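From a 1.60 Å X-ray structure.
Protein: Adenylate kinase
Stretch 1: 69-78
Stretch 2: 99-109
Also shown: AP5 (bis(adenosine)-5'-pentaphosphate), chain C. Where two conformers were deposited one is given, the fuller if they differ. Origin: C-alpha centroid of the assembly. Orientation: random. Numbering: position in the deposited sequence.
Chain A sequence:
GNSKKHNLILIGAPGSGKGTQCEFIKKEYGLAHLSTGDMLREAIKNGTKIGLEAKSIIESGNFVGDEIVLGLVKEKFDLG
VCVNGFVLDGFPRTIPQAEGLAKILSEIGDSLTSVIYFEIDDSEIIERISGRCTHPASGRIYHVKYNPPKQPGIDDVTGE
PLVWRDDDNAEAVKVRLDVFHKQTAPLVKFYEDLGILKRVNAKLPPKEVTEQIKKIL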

# COMPACT_ATOMS: atom_id res chain seq x y z
N VAL A 69 -10.82 -3.11 -8.57
CA VAL A 69 -10.12 -2.18 -7.78
C VAL A 69 -10.28 -0.76 -8.25
O VAL A 69 -10.35 0.18 -7.43
CB VAL A 69 -8.70 -2.61 -7.58
CG1 VAL A 69 -8.02 -1.61 -6.80
CG2 VAL A 69 -8.68 -4.02 -6.92
N LEU A 70 -10.32 -0.53 -9.58
CA LEU A 70 -10.59 0.85 -10.04
C LEU A 70 -11.98 1.34 -9.50
O LEU A 70 -12.10 2.51 -9.12
CB LEU A 70 -10.66 0.82 -11.57
CG LEU A 70 -9.24 1.00 -12.12
CD1 LEU A 70 -9.13 0.51 -13.63
CD2 LEU A 70 -8.71 2.43 -12.03
N GLY A 71 -12.95 0.43 -9.36
CA GLY A 71 -14.30 0.77 -8.83
C GLY A 71 -14.18 1.26 -7.41
O GLY A 71 -14.81 2.25 -7.02
N LEU A 72 -13.38 0.54 -6.65
CA LEU A 72 -13.25 0.87 -5.19
C LEU A 72 -12.50 2.17 -5.06
O LEU A 72 -12.90 3.01 -4.16
CB LEU A 72 -12.49 -0.19 -4.40
CG LEU A 72 -13.16 -1.57 -4.33
CD1 LEU A 72 -12.14 -2.53 -3.63
CD2 LEU A 72 -14.49 -1.43 -3.64
N VAL A 73 -11.48 2.42 -5.86
CA VAL A 73 -10.73 3.70 -5.73
C VAL A 73 -11.63 4.85 -6.23
O VAL A 73 -11.68 5.91 -5.62
CB VAL A 73 -9.45 3.61 -6.48
CG1 VAL A 73 -8.78 4.98 -6.68
CG2 VAL A 73 -8.55 2.48 -5.73
N LYS A 74 -12.28 4.68 -7.39
CA LYS A 74 -13.12 5.74 -7.90
C LYS A 74 -14.19 6.11 -6.85
O LYS A 74 -14.49 7.30 -6.74
CB LYS A 74 -13.86 5.14 -9.14
CG LYS A 74 -14.76 6.21 -9.87
CD LYS A 74 -14.96 5.94 -11.38
CE LYS A 74 -15.60 7.23 -11.98
NZ LYS A 74 -17.02 7.35 -11.60
N GLU A 75 -14.75 5.14 -6.14
CA GLU A 75 -15.79 5.36 -5.17
C GLU A 75 -15.20 6.32 -4.12
O GLU A 75 -15.86 7.34 -3.70
CB GLU A 75 -16.22 4.05 -4.54
CG GLU A 75 -17.23 4.26 -3.43
CD GLU A 75 -17.76 2.97 -2.83
OE1 GLU A 75 -16.96 2.05 -2.51
OE2 GLU A 75 -18.99 2.91 -2.58
N LYS A 76 -13.93 6.12 -3.74
CA LYS A 76 -13.36 7.07 -2.68
C LYS A 76 -13.28 8.46 -3.19
O LYS A 76 -13.60 9.48 -2.48
CB LYS A 76 -11.94 6.66 -2.32
CG LYS A 76 -11.81 5.27 -1.72
CD LYS A 76 -12.09 5.28 -0.25
CE LYS A 76 -12.64 3.93 0.20
NZ LYS A 76 -13.31 4.11 1.56
N PHE A 77 -12.75 8.64 -4.40
CA PHE A 77 -12.65 9.95 -5.03
C PHE A 77 -14.02 10.57 -5.18
O PHE A 77 -14.15 11.74 -4.83
CB PHE A 77 -12.00 9.82 -6.40
CG PHE A 77 -10.47 9.79 -6.24
CD1 PHE A 77 -9.71 10.95 -6.23
CD2 PHE A 77 -9.79 8.54 -6.15
CE1 PHE A 77 -8.28 10.96 -6.08
CE2 PHE A 77 -8.31 8.49 -6.01
CZ PHE A 77 -7.57 9.66 -6.04
N ASP A 78 -15.00 9.77 -5.62
CA ASP A 78 -16.34 10.37 -5.90
C ASP A 78 -16.97 10.86 -4.56
O ASP A 78 -17.80 11.82 -4.54
CB ASP A 78 -17.24 9.32 -6.52
CG ASP A 78 -16.88 9.08 -8.08
OD1 ASP A 78 -16.13 9.88 -8.65
OD2 ASP A 78 -17.42 8.10 -8.60
N GLU A 99 -3.58 3.97 -15.90
CA GLU A 99 -4.35 4.76 -16.92
C GLU A 99 -5.73 5.10 -16.34
O GLU A 99 -6.27 6.18 -16.66
CB GLU A 99 -4.46 3.94 -18.23
CG GLU A 99 -3.09 3.64 -18.86
CD GLU A 99 -3.14 2.64 -19.98
OE1 GLU A 99 -4.01 1.70 -19.97
OE2 GLU A 99 -2.21 2.79 -20.85
N GLY A 100 -6.35 4.16 -15.60
CA GLY A 100 -7.69 4.35 -15.06
C GLY A 100 -7.57 5.45 -14.04
O GLY A 100 -8.40 6.33 -13.99
N LEU A 101 -6.53 5.43 -13.20
CA LEU A 101 -6.33 6.54 -12.27
C LEU A 101 -6.11 7.92 -12.94
O LEU A 101 -6.68 8.94 -12.45
CB LEU A 101 -5.11 6.26 -11.33
CG LEU A 101 -4.78 7.40 -10.27
CD1 LEU A 101 -5.97 7.64 -9.33
CD2 LEU A 101 -3.49 7.04 -9.55
N ALA A 102 -5.32 7.95 -14.03
CA ALA A 102 -5.10 9.21 -14.75
C ALA A 102 -6.48 9.79 -15.21
O ALA A 102 -6.68 10.98 -15.12
CB ALA A 102 -4.22 8.87 -15.98
N LYS A 103 -7.42 8.95 -15.61
CA LYS A 103 -8.78 9.37 -16.04
C LYS A 103 -9.56 9.90 -14.87
O LYS A 103 -10.24 10.94 -14.98
CB LYS A 103 -9.54 8.20 -16.69
CG LYS A 103 -8.88 7.80 -18.00
CD LYS A 103 -9.64 6.66 -18.76
CE LYS A 103 -8.76 5.99 -19.83
NZ LYS A 103 -9.49 4.65 -20.03
N ILE A 104 -9.47 9.23 -13.71
CA ILE A 104 -10.18 9.68 -12.53
C ILE A 104 -9.66 11.02 -12.18
O ILE A 104 -10.47 11.98 -11.92
CB ILE A 104 -9.93 8.69 -11.33
CG1 ILE A 104 -10.71 7.44 -11.50
CG2 ILE A 104 -10.33 9.41 -9.99
CD1 ILE A 104 -10.26 6.24 -10.53
N LEU A 105 -8.33 11.24 -12.15
CA LEU A 105 -7.78 12.54 -11.71
C LEU A 105 -8.09 13.59 -12.80
O LEU A 105 -8.25 14.78 -12.49
CB LEU A 105 -6.27 12.52 -11.51
CG LEU A 105 -5.81 11.58 -10.37
CD1 LEU A 105 -4.30 11.29 -10.39
CD2 LEU A 105 -6.25 12.20 -9.00
N SER A 106 -8.07 13.16 -14.06
CA SER A 106 -8.31 14.13 -15.19
C SER A 106 -9.71 14.68 -15.03
O SER A 106 -9.92 15.91 -15.10
CB SER A 106 -8.12 13.45 -16.53
OG SER A 106 -8.44 14.41 -17.51
N GLU A 107 -10.65 13.82 -14.72
CA GLU A 107 -12.04 14.22 -14.53
C GLU A 107 -12.33 15.10 -13.34
O GLU A 107 -13.41 15.67 -13.29
CB GLU A 107 -12.96 13.01 -14.54
CG GLU A 107 -12.85 12.40 -15.96
CD GLU A 107 -13.27 10.93 -16.06
OE1 GLU A 107 -13.87 10.38 -15.08
OE2 GLU A 107 -12.98 10.31 -17.14
N ILE A 108 -11.38 15.23 -12.41
CA ILE A 108 -11.57 16.23 -11.36
C ILE A 108 -10.62 17.41 -11.50
O ILE A 108 -10.74 18.38 -10.81
CB ILE A 108 -11.39 15.69 -9.98
CG1 ILE A 108 -12.06 14.33 -9.79
CG2 ILE A 108 -11.85 16.75 -8.99
CD1 ILE A 108 -11.29 13.54 -8.81
N GLY A 109 -9.67 17.34 -12.41
CA GLY A 109 -8.71 18.42 -12.57
C GLY A 109 -7.64 18.43 -11.48
O GLY A 109 -6.87 19.43 -11.37
PA AP5 C . -1.82 -5.74 0.13
O1A AP5 C . -2.54 -5.78 1.48
O2A AP5 C . -1.41 -4.46 -0.43
O3A AP5 C . -0.55 -6.72 0.19
PB AP5 C . 0.83 -6.69 -0.59
O1B AP5 C . 0.70 -6.04 -1.88
O2B AP5 C . 1.41 -8.11 -0.49
O3B AP5 C . 1.69 -5.67 0.43
PG AP5 C . 1.79 -5.68 1.99
O1G AP5 C . 2.13 -7.07 2.41
O2G AP5 C . 0.58 -5.03 2.50
O3G AP5 C . 3.08 -4.77 2.07
PD AP5 C . 3.39 -3.28 2.68
O1D AP5 C . 2.12 -2.69 3.12
O2D AP5 C . 4.25 -2.63 1.67
O3D AP5 C . 4.36 -3.63 3.90
PE AP5 C . 4.06 -3.49 5.46
O1E AP5 C . 2.90 -4.27 5.78
O2E AP5 C . 4.09 -2.04 5.90
O5F AP5 C . -2.66 -6.44 -1.03
C5F AP5 C . -3.28 -7.66 -0.60
C4F AP5 C . -3.63 -8.39 -1.96
O4F AP5 C . -4.83 -7.82 -2.42
C3F AP5 C . -2.68 -8.31 -3.09
O3F AP5 C . -1.65 -9.27 -2.99
C2F AP5 C . -3.68 -8.64 -4.22
O2F AP5 C . -4.12 -10.05 -4.14
C1F AP5 C . -4.88 -7.79 -3.87
N9A AP5 C . -4.72 -6.45 -4.38
C8A AP5 C . -4.51 -5.32 -3.55
N7A AP5 C . -4.42 -4.22 -4.29
C5A AP5 C . -4.63 -4.61 -5.63
C6A AP5 C . -4.70 -3.88 -6.80
N6A AP5 C . -4.42 -2.59 -6.99
N1A AP5 C . -4.94 -4.66 -7.95
C2A AP5 C . -5.18 -5.95 -7.82
N3A AP5 C . -5.13 -6.71 -6.70
C4A AP5 C . -4.91 -5.96 -5.53
O5J AP5 C . 5.39 -4.09 6.05
C5J AP5 C . 5.64 -5.58 5.96
C4J AP5 C . 6.45 -5.91 7.24
O4J AP5 C . 7.73 -5.26 7.33
C3J AP5 C . 5.64 -5.65 8.51
O3J AP5 C . 5.90 -6.67 9.45
C2J AP5 C . 6.35 -4.40 8.94
O2J AP5 C . 6.29 -4.24 10.35
C1J AP5 C . 7.78 -4.51 8.66
N9B AP5 C . 8.55 -3.36 8.34
C8B AP5 C . 8.10 -2.20 7.71
N7B AP5 C . 9.16 -1.39 7.52
C5B AP5 C . 10.28 -2.00 8.03
C6B AP5 C . 11.68 -1.72 7.97
N6B AP5 C . 12.09 -0.57 7.43
N1B AP5 C . 12.54 -2.60 8.55
C2B AP5 C . 12.06 -3.83 9.04
N3B AP5 C . 10.75 -4.20 9.04
C4B AP5 C . 9.85 -3.33 8.44

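Two helices that run in nearly the same direction can be joined by apolar packing alone, provided that the side chains of one fill the gaps of the other. The pair in adenylate kinase is a compact example. The axes of the two helices cross at -21° and approach to 10.6 Å, no hydrogen bond passes between them, and 376 Å² of surface, counted on both sides, is buried.

Val69 opens the first stretch facing elsewhere; its CG1 lies 3.7 Å from N6A of the bound AP5. Contact begins one residue later. The CA-to-CB bond of Leu70 points sideways, but with chi1 m and chi2 t the end of the side chain comes nearer the partner, bringing CD2 to 3.7 Å from CA of Gly100. Glycine suits this position sterically: a CB here would point toward the first helix and fall 2.5 Å from Leu70 CD2, a clash. The leucine methyl thus lies against bare backbone, where the two CA atoms, Leu70 and Gly100, are 6.8 Å apart.

Gly71 and Leu72 make no contact with the second helix, and the next turn brings Val73 and Lys74 round to it. Val73 is buried and its CA-to-CB bond points toward the partner, its CG1 4.3 Å from CD1 of Ile104. Lys74 contributes its aliphatic base, with CB 4.0 Å from Ile104 CD1, while its amino group stays in its own helix: NZ donates a hydrogen bond to OD2 of Asp78 at 3.1 Å, part of a salt bridge spanning one turn. A long, flexible lysine can therefore line the apolar contact and still keep its charge paired. Together Leu70, Val73, Lys74 and Phe77 form the hole that receives Ile104, whose CD1 packs against the first three and whose CG2 packs against the aromatic ring.

Glu75 and Lys76 again lie out of reach, and Phe77 completes the arrangement in the reverse sense, as a knob among Leu101, Ile104, Leu105 and Ile108. Ile104 CG2 sits over one face of the ring, 4.1 Å from its centroid and 23° off the normal, in a CH-pi contact. Around it, Phe77 CE2 is 4.1 Å from Leu101 CD1, CE1 is 3.8 Å from Leu105 CD2, and CD1 is 4.0 Å from Ile108 CD1. A broad, flat ring can meet four aliphatic side chains at once. Phe77 and Ile104, each seated in the other's hole, bury the largest areas in the contact, and this reciprocal packing is its center.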